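Local coordinates for PPR (Rhodospirillum centenum, PDB 1MZU), which senses light through the 4'-hydroxycinnamic acid of this N-terminal photoactive yellow protein domain and, as a whole protein, probably acts as a sensor histidine kinase, at residues R65-T69 / F80-F84; T92-D98 / V110-N116. One frame throughout, in Å; residues are numbered along the deposited sequence.

Interaction 1 of 2, residues R65-T69 / F80-F84; sequences RNFFT and FSGRF
Residues 65-69 run from an extended lead-in into the start of helix 67-71, which packs against helix 78-89; Phe68 CA and Ser81 CA are closest, 6.8 Å apart. Asn66 is the N-cap: with chi1 t, its OD1 accepts from Thr69 N and, weakly, from Phe68 N, both at 3.0 Å, while Asn66 ND2 is hydrogen-bonded to Ser41 O. Phe67, also chi1 t, sends CE2 to 4.1 Å from Phe80 CE1; its side chain lies about 4 Å from the bound 4'-hydroxycinnamic acid. Phe68 (chi1 m) is the main wedge, burying about 100 Å². Phe68 CE1 lies 3.8 Å from Phe80 CD1, Phe68 CD1 3.7 Å from Ser81 CB, and Phe68 CE2 3.5 Å from Phe84 CD2, over a face of the Phe84 ring. The Phe68 and Phe84 rings are oblique, centroids 4.9 Å apart and planes at 34°. Phe80 and Phe84, both chi1 t, stand one turn apart, joined by the backbone hydrogen bond from Phe84 N to Phe80 O (3.1 Å). Ser81 OG is hydrogen-bonded to Ile77 O. With no hydrogen bond between the segments and all close pairs carbon to carbon, apolar packing holds them beside the chromophore pocket of this PAS domain.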
ATOM      1  N   ARG A  65      -2.632  -0.792 -12.008  1.00 38.80           N
ATOM      2  CA  ARG A  65      -2.124  -2.149 -11.833  1.00 39.37           C
ATOM      3  C   ARG A  65      -2.417  -2.676 -10.426  1.00 37.88           C
ATOM      4  O   ARG A  65      -2.636  -1.892  -9.500  1.00 33.57           O
ATOM      5  CB  ARG A  65      -0.613  -2.178 -12.095  1.00 43.39           C
ATOM      6  CG  ARG A  65      -0.173  -2.668 -13.478  1.00 51.32           C
ATOM      7  CD  ARG A  65      -0.635  -1.776 -14.631  1.00 54.57           C
ATOM      8  NE  ARG A  65       0.047  -2.111 -15.885  1.00 62.33           N
ATOM      9  CZ  ARG A  65      -0.310  -3.089 -16.718  1.00 66.14           C
ATOM     10  NH1 ARG A  65      -1.362  -3.858 -16.453  1.00 68.08           N
ATOM     11  NH2 ARG A  65       0.398  -3.304 -17.821  1.00 68.32           N
ATOM     12  N   ASN A  66      -2.422  -4.000 -10.282  1.00 35.96           N
ATOM     13  CA  ASN A  66      -2.679  -4.656  -9.001  1.00 36.23           C
ATOM     14  C   ASN A  66      -1.439  -4.652  -8.094  1.00 36.18           C
ATOM     15  O   ASN A  66      -0.361  -5.107  -8.501  1.00 31.75           O
ATOM     16  CB  ASN A  66      -3.172  -6.091  -9.233  1.00 34.68           C
ATOM     17  CG  ASN A  66      -3.830  -6.712  -7.991  1.00 36.18           C
ATOM     18  OD1 ASN A  66      -3.169  -7.020  -6.993  1.00 36.20           O
ATOM     19  ND2 ASN A  66      -5.134  -6.934  -8.072  1.00 26.94           N
ATOM     20  N   PHE A  67      -1.620  -4.145  -6.869  1.00 32.55           N
ATOM     21  CA  PHE A  67      -0.560  -4.053  -5.854  1.00 32.36           C
ATOM     22  C   PHE A  67       0.005  -5.413  -5.450  1.00 31.74           C
ATOM     23  O   PHE A  67       1.211  -5.579  -5.409  1.00 34.04           O
ATOM     24  CB  PHE A  67      -1.078  -3.301  -4.593  1.00 25.68           C
ATOM     25  CG  PHE A  67      -0.023  -3.050  -3.531  1.00 23.69           C
ATOM     26  CD1 PHE A  67       1.017  -2.130  -3.749  1.00 25.90           C
ATOM     27  CD2 PHE A  67      -0.054  -3.746  -2.317  1.00 22.23           C
ATOM     28  CE1 PHE A  67       2.024  -1.905  -2.766  1.00 25.72           C
ATOM     29  CE2 PHE A  67       0.952  -3.536  -1.310  1.00 24.61           C
ATOM     30  CZ  PHE A  67       1.989  -2.613  -1.544  1.00 22.43           C
ATOM     31  N   PHE A  68      -0.873  -6.375  -5.187  1.00 31.39           N
ATOM     32  CA  PHE A  68      -0.450  -7.699  -4.730  1.00 35.19           C
ATOM     33  C   PHE A  68       0.022  -8.697  -5.779  1.00 34.98           C
ATOM     34  O   PHE A  68       1.008  -9.409  -5.556  1.00 36.51           O
ATOM     35  CB  PHE A  68      -1.534  -8.325  -3.841  1.00 33.99           C
ATOM     36  CG  PHE A  68      -1.964  -7.439  -2.706  1.00 32.19           C
ATOM     37  CD1 PHE A  68      -1.158  -7.307  -1.558  1.00 29.73           C
ATOM     38  CD2 PHE A  68      -3.149  -6.682  -2.802  1.00 29.74           C
ATOM     39  CE1 PHE A  68      -1.519  -6.418  -0.499  1.00 28.59           C
ATOM     40  CE2 PHE A  68      -3.529  -5.784  -1.757  1.00 32.97           C
ATOM     41  CZ  PHE A  68      -2.713  -5.650  -0.602  1.00 28.95           C
ATOM     42  N   THR A  69      -0.641  -8.715  -6.932  1.00 33.99           N
ATOM     43  CA  THR A  69      -0.276  -9.656  -7.996  1.00 36.44           C
ATOM     44  C   THR A  69       0.767  -9.163  -8.982  1.00 35.38           C
ATOM     45  O   THR A  69       1.496  -9.980  -9.528  1.00 40.05           O
ATOM     46  CB  THR A  69      -1.508 -10.136  -8.805  1.00 34.57           C
ATOM     47  OG1 THR A  69      -2.096  -9.026  -9.489  1.00 33.82           O
ATOM     48  CG2 THR A  69      -2.536 -10.785  -7.887  1.00 33.32           C
ATOM     49  N   PHE A  80       0.489 -10.215   4.959  1.00 32.16           N
ATOM     50  CA  PHE A  80       0.163  -8.952   4.292  1.00 30.73           C
ATOM     51  C   PHE A  80      -1.106  -9.034   3.438  1.00 28.06           C
ATOM     52  O   PHE A  80      -2.085  -8.377   3.778  1.00 28.71           O
ATOM     53  CB  PHE A  80       1.372  -8.451   3.465  1.00 25.75           C
ATOM     54  CG  PHE A  80       1.439  -6.927   3.260  1.00 25.50           C
ATOM     55  CD1 PHE A  80       0.326  -6.168   2.816  1.00 22.68           C
ATOM     56  CD2 PHE A  80       2.669  -6.265   3.414  1.00 25.69           C
ATOM     57  CE1 PHE A  80       0.440  -4.776   2.517  1.00 20.58           C
ATOM     58  CE2 PHE A  80       2.803  -4.871   3.119  1.00 24.45           C
ATOM     59  CZ  PHE A  80       1.677  -4.128   2.665  1.00 23.79           C
ATOM     60  N   SER A  81      -1.083  -9.784   2.327  1.00 27.28           N
ATOM     61  CA  SER A  81      -2.258  -9.891   1.442  1.00 26.49           C
ATOM     62  C   SER A  81      -3.405 -10.640   2.072  1.00 26.93           C
ATOM     63  O   SER A  81      -4.564 -10.315   1.821  1.00 28.20           O
ATOM     64  CB  SER A  81      -1.920 -10.514   0.070  1.00 30.31           C
ATOM     65  OG  SER A  81      -1.579 -11.882   0.172  1.00 25.96           O
ATOM     66  N   GLY A  82      -3.068 -11.611   2.928  1.00 28.81           N
ATOM     67  CA  GLY A  82      -4.073 -12.393   3.642  1.00 28.09           C
ATOM     68  C   GLY A  82      -4.823 -11.480   4.601  1.00 28.04           C
ATOM     69  O   GLY A  82      -6.050 -11.520   4.658  1.00 27.80           O
ATOM     70  N   ARG A  83      -4.077 -10.604   5.284  1.00 27.09           N
ATOM     71  CA  ARG A  83      -4.635  -9.616   6.224  1.00 30.45           C
ATOM     72  C   ARG A  83      -5.536  -8.621   5.482  1.00 28.83           C
ATOM     73  O   ARG A  83      -6.573  -8.206   5.999  1.00 29.00           O
ATOM     74  CB  ARG A  83      -3.510  -8.860   6.923  1.00 27.26           C
ATOM     75  CG  ARG A  83      -3.450  -9.092   8.411  1.00 42.22           C
ATOM     76  CD  ARG A  83      -2.138  -8.625   8.954  1.00 39.02           C
ATOM     77  NE  ARG A  83      -2.017  -8.750  10.399  1.00 40.14           N
ATOM     78  CZ  ARG A  83      -0.865  -8.976  11.028  1.00 41.92           C
ATOM     79  NH1 ARG A  83       0.266  -9.129  10.340  1.00 42.93           N
ATOM     80  NH2 ARG A  83      -0.824  -8.962  12.352  1.00 41.87           N
ATOM     81  N   PHE A  84      -5.143  -8.284   4.251  1.00 28.56           N
ATOM     82  CA  PHE A  84      -5.925  -7.387   3.393  1.00 27.81           C
ATOM     83  C   PHE A  84      -7.246  -8.048   2.978  1.00 25.10           C
ATOM     84  O   PHE A  84      -8.305  -7.434   3.112  1.00 28.85           O
ATOM     85  CB  PHE A  84      -5.123  -6.957   2.139  1.00 24.68           C
ATOM     86  CG  PHE A  84      -5.918  -6.108   1.160  1.00 29.00           C
ATOM     87  CD1 PHE A  84      -6.151  -4.749   1.429  1.00 28.41           C
ATOM     88  CD2 PHE A  84      -6.458  -6.671  -0.020  1.00 31.15           C
ATOM     89  CE1 PHE A  84      -6.912  -3.952   0.549  1.00 24.86           C
ATOM     90  CE2 PHE A  84      -7.226  -5.880  -0.920  1.00 30.09           C
ATOM     91  CZ  PHE A  84      -7.452  -4.517  -0.627  1.00 31.42           C
TER

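Interaction 2 of 2, residues T92-D98 / V110-N116; sequences TLDARFD and VQIRMQN
Ile112 CB sits 4.1 Å from the centroid of the Phe97 ring (chi1 p), a CH-pi contact over its face, and Phe97 CZ reaches Ile112 CG2 at 3.8 Å. On this sheet face Ala95 CB meets Met114 CB at 4.2 Å; beyond it, Leu93 CG lies 4.0 Å from Met114 CB. Segments 94-98 and 110-116 run antiparallel at 170°, closest axis approach 4.7 Å. Ala95-Met114 and Phe97-Ile112 are hydrogen-bonded pairs: Ala95 N to Met114 O 3.0 Å, Met114 N to Ala95 O 2.8 Å, Phe97 N to Ile112 O 3.1 Å, Ile112 N to Phe97 O 2.8 Å. Arg96-Arg113 and Asp98-Gln111 are non-hydrogen-bonded pairs on the other face. There Arg113 (t, p, t) brings NH2 to 3.2 Å from Asp94 OD2, a salt bridge of charges alone, while Arg113 NH1 lies 2.9 Å from Arg96 NH1, like charges without a hydrogen bond. Beside Thr92, Leu93 N donates to Asn116 OD1 at 2.8 Å. This is the hairpin of strands 94-102 and 107-116 in the PAS-fold sheet.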
ATOM      1  N   THR A  92     -14.298  -4.378   7.599  1.00 48.98           N
ATOM      2  CA  THR A  92     -13.406  -3.501   8.359  1.00 45.46           C
ATOM      3  C   THR A  92     -11.944  -3.936   8.244  1.00 43.62           C
ATOM      4  O   THR A  92     -11.557  -4.999   8.734  1.00 43.01           O
ATOM      5  CB  THR A  92     -13.798  -3.461   9.868  1.00 44.38           C
ATOM      6  OG1 THR A  92     -15.186  -3.140   9.996  1.00 46.47           O
ATOM      7  CG2 THR A  92     -12.989  -2.410  10.644  1.00 47.17           C
ATOM      8  N   LEU A  93     -11.143  -3.095   7.596  1.00 40.78           N
ATOM      9  CA  LEU A  93      -9.711  -3.336   7.453  1.00 37.76           C
ATOM     10  C   LEU A  93      -9.018  -2.465   8.503  1.00 34.87           C
ATOM     11  O   LEU A  93      -9.217  -1.248   8.543  1.00 35.58           O
ATOM     12  CB  LEU A  93      -9.210  -2.985   6.035  1.00 34.03           C
ATOM     13  CG  LEU A  93      -7.704  -3.093   5.758  1.00 34.64           C
ATOM     14  CD1 LEU A  93      -7.199  -4.508   5.977  1.00 33.90           C
ATOM     15  CD2 LEU A  93      -7.381  -2.620   4.361  1.00 35.18           C
ATOM     16  N   ASP A  94      -8.260  -3.107   9.384  1.00 33.59           N
ATOM     17  CA  ASP A  94      -7.534  -2.414  10.435  1.00 35.14           C
ATOM     18  C   ASP A  94      -6.391  -3.294  10.903  1.00 35.67           C
ATOM     19  O   ASP A  94      -6.587  -4.217  11.708  1.00 35.82           O
ATOM     20  CB  ASP A  94      -8.447  -2.059  11.605  1.00 39.83           C
ATOM     21  CG  ASP A  94      -7.920  -0.894  12.385  1.00 43.96           C
ATOM     22  OD1 ASP A  94      -7.081  -1.105  13.288  1.00 47.77           O
ATOM     23  OD2 ASP A  94      -8.302   0.246  12.048  1.00 49.69           O
ATOM     24  N   ALA A  95      -5.193  -2.978  10.418  1.00 31.71           N
ATOM     25  CA  ALA A  95      -4.014  -3.761  10.748  1.00 32.42           C
ATOM     26  C   ALA A  95      -2.787  -2.887  10.892  1.00 34.69           C
ATOM     27  O   ALA A  95      -2.650  -1.868  10.209  1.00 32.27           O
ATOM     28  CB  ALA A  95      -3.778  -4.825   9.683  1.00 32.39           C
ATOM     29  N   ARG A  96      -1.887  -3.322  11.773  1.00 36.42           N
ATOM     30  CA  ARG A  96      -0.626  -2.646  12.057  1.00 38.87           C
ATOM     31  C   ARG A  96       0.367  -3.776  12.300  1.00 40.37           C
ATOM     32  O   ARG A  96       0.122  -4.651  13.148  1.00 40.36           O
ATOM     33  CB  ARG A  96      -0.772  -1.759  13.301  1.00 42.40           C
ATOM     34  CG  ARG A  96       0.462  -0.907  13.656  1.00 52.15           C
ATOM     35  CD  ARG A  96       0.165   0.150  14.731  1.00 59.06           C
ATOM     36  NE  ARG A  96      -0.423  -0.408  15.954  1.00 65.20           N
ATOM     37  CZ  ARG A  96      -1.588  -0.025  16.481  1.00 67.17           C
ATOM     38  NH1 ARG A  96      -2.311   0.927  15.904  1.00 68.69           N
ATOM     39  NH2 ARG A  96      -2.061  -0.635  17.561  1.00 69.70           N
ATOM     40  N   PHE A  97       1.446  -3.798  11.511  1.00 37.25           N
ATOM     41  CA  PHE A  97       2.477  -4.843  11.625  1.00 34.05           C
ATOM     42  C   PHE A  97       3.807  -4.420  11.019  1.00 37.00           C
ATOM     43  O   PHE A  97       3.846  -3.546  10.157  1.00 36.61           O
ATOM     44  CB  PHE A  97       2.007  -6.171  10.974  1.00 33.44           C
ATOM     45  CG  PHE A  97       1.591  -6.041   9.518  1.00 35.60           C
ATOM     46  CD1 PHE A  97       0.302  -5.579   9.180  1.00 35.78           C
ATOM     47  CD2 PHE A  97       2.476  -6.402   8.480  1.00 32.94           C
ATOM     48  CE1 PHE A  97      -0.109  -5.478   7.829  1.00 38.44           C
ATOM     49  CE2 PHE A  97       2.082  -6.307   7.125  1.00 35.55           C
ATOM     50  CZ  PHE A  97       0.785  -5.845   6.799  1.00 37.16           C
ATOM     51  N   ASP A  98       4.885  -5.067  11.466  1.00 38.25           N
ATOM     52  CA  ASP A  98       6.230  -4.797  10.956  1.00 42.28           C
ATOM     53  C   ASP A  98       6.463  -5.668   9.719  1.00 40.79           C
ATOM     54  O   ASP A  98       5.952  -6.787   9.636  1.00 39.51           O
ATOM     55  CB  ASP A  98       7.299  -5.066  12.030  1.00 46.38           C
ATOM     56  CG  ASP A  98       7.274  -4.036  13.170  1.00 50.01           C
ATOM     57  OD1 ASP A  98       6.621  -2.974  13.027  1.00 50.97           O
ATOM     58  OD2 ASP A  98       7.901  -4.287  14.225  1.00 54.06           O
ATOM     59  N   VAL A 110      10.157  -1.766   7.305  1.00 46.34           N
ATOM     60  CA  VAL A 110       9.039  -0.809   7.414  1.00 40.82           C
ATOM     61  C   VAL A 110       7.960  -1.254   8.410  1.00 38.83           C
ATOM     62  O   VAL A 110       7.912  -2.409   8.804  1.00 39.28           O
ATOM     63  CB  VAL A 110       8.309  -0.577   6.042  1.00 38.66           C
ATOM     64  CG1 VAL A 110       9.175   0.193   5.078  1.00 39.15           C
ATOM     65  CG2 VAL A 110       7.888  -1.908   5.398  1.00 38.36           C
ATOM     66  N   GLN A 111       7.123  -0.306   8.826  1.00 42.36           N
ATOM     67  CA  GLN A 111       5.983  -0.556   9.713  1.00 42.83           C
ATOM     68  C   GLN A 111       4.805  -0.241   8.780  1.00 40.05           C
ATOM     69  O   GLN A 111       4.816   0.778   8.082  1.00 36.27           O
ATOM     70  CB  GLN A 111       5.946   0.400  10.914  1.00 47.57           C
ATOM     71  CG  GLN A 111       7.288   0.830  11.531  1.00 56.90           C
ATOM     72  CD  GLN A 111       7.941  -0.211  12.420  1.00 63.24           C
ATOM     73  OE1 GLN A 111       8.969  -0.801  12.059  1.00 65.21           O
ATOM     74  NE2 GLN A 111       7.374  -0.414  13.613  1.00 66.14           N
ATOM     75  N   ILE A 112       3.822  -1.134   8.728  1.00 35.26           N
ATOM     76  CA  ILE A 112       2.666  -0.968   7.840  1.00 36.66           C
ATOM     77  C   ILE A 112       1.408  -0.716   8.659  1.00 35.44           C
ATOM     78  O   ILE A 112       1.212  -1.332   9.698  1.00 35.20           O
ATOM     79  CB  ILE A 112       2.457  -2.254   6.949  1.00 35.77           C
ATOM     80  CG1 ILE A 112       3.710  -2.571   6.119  1.00 34.77           C
ATOM     81  CG2 ILE A 112       1.204  -2.145   6.066  1.00 31.20           C
ATOM     82  CD1 ILE A 112       4.108  -1.535   5.080  1.00 32.27           C
ATOM     83  N   ARG A 113       0.562   0.180   8.162  1.00 36.95           N
ATOM     84  CA  ARG A 113      -0.722   0.515   8.773  1.00 38.40           C
ATOM     85  C   ARG A 113      -1.745   0.441   7.644  1.00 36.23           C
ATOM     86  O   ARG A 113      -1.649   1.189   6.670  1.00 39.48           O
ATOM     87  CB  ARG A 113      -0.693   1.922   9.401  1.00 41.84           C
ATOM     88  CG  ARG A 113      -2.045   2.447   9.951  1.00 51.35           C
ATOM     89  CD  ARG A 113      -2.569   1.652  11.153  1.00 58.26           C
ATOM     90  NE  ARG A 113      -3.956   2.011  11.464  1.00 65.15           N
ATOM     91  CZ  ARG A 113      -4.589   1.726  12.602  1.00 65.98           C
ATOM     92  NH1 ARG A 113      -3.978   1.063  13.577  1.00 67.35           N
ATOM     93  NH2 ARG A 113      -5.839   2.132  12.776  1.00 67.83           N
ATOM     94  N   MET A 114      -2.696  -0.479   7.775  1.00 32.17           N
ATOM     95  CA  MET A 114      -3.761  -0.688   6.780  1.00 37.05           C
ATOM     96  C   MET A 114      -5.114  -0.297   7.356  1.00 36.14           C
ATOM     97  O   MET A 114      -5.416  -0.653   8.494  1.00 37.31           O
ATOM     98  CB  MET A 114      -3.839  -2.163   6.375  1.00 38.44           C
ATOM     99  CG  MET A 114      -2.701  -2.684   5.542  1.00 39.18           C
ATOM    100  SD  MET A 114      -3.079  -4.307   4.873  1.00 40.49           S
ATOM    101  CE  MET A 114      -3.010  -3.930   3.234  1.00 37.28           C
ATOM    102  N   GLN A 115      -5.923   0.413   6.569  1.00 36.88           N
ATOM    103  CA  GLN A 115      -7.265   0.857   6.983  1.00 43.07           C
ATOM    104  C   GLN A 115      -8.188   1.266   5.834  1.00 45.53           C
ATOM    105  O   GLN A 115      -7.732   1.448   4.705  1.00 47.01           O
ATOM    106  CB  GLN A 115      -7.203   1.982   8.040  1.00 45.96           C
ATOM    107  CG  GLN A 115      -6.386   3.219   7.662  1.00 49.77           C
ATOM    108  CD  GLN A 115      -6.424   4.270   8.755  1.00 51.53           C
ATOM    109  OE1 GLN A 115      -5.559   4.306   9.634  1.00 51.36           O
ATOM    110  NE2 GLN A 115      -7.431   5.134   8.705  1.00 53.54           N
ATOM    111  N   ASN A 116      -9.485   1.406   6.143  1.00 47.06           N
ATOM    112  CA  ASN A 116     -10.537   1.822   5.190  1.00 46.14           C
ATOM    113  C   ASN A 116     -10.465   3.307   4.836  1.00 47.08           C
ATOM    114  O   ASN A 116      -9.883   4.103   5.577  1.00 44.64           O
ATOM    115  CB  ASN A 116     -11.932   1.585   5.788  1.00 45.59           C
ATOM    116  CG  ASN A 116     -12.327   0.132   5.812  1.00 44.31           C
ATOM    117  OD1 ASN A 116     -11.572  -0.714   6.263  1.00 50.42           O
ATOM    118  ND2 ASN A 116     -13.533  -0.161   5.365  1.00 47.58           N
TER

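Interaction 1 is a buried helix-to-helix contact made of aromatic rings, whereas interaction 2 joins neighbouring strands through backbone hydrogen bonds, mostly buried on the face of Phe97, Ile112 and Met114, and partly or fully exposed on that of Arg96 and Arg113. Helix 78-89 leads into strand 94-102, and the two contacts meet where this helix covers the apolar sheet face: Met114 CE lies 3.6 Å from Phe80 CE1 and 3.7 Å from Phe84 CD1, and Phe80 packs edge-to-face on Phe97. Arg83 NH1 also rests 3.5 Å from Phe97 CG. Phe80 and Phe84 thus serve both the helix pair and the sheet, while the charged side chains of interaction 2 occupy the sheet's other face.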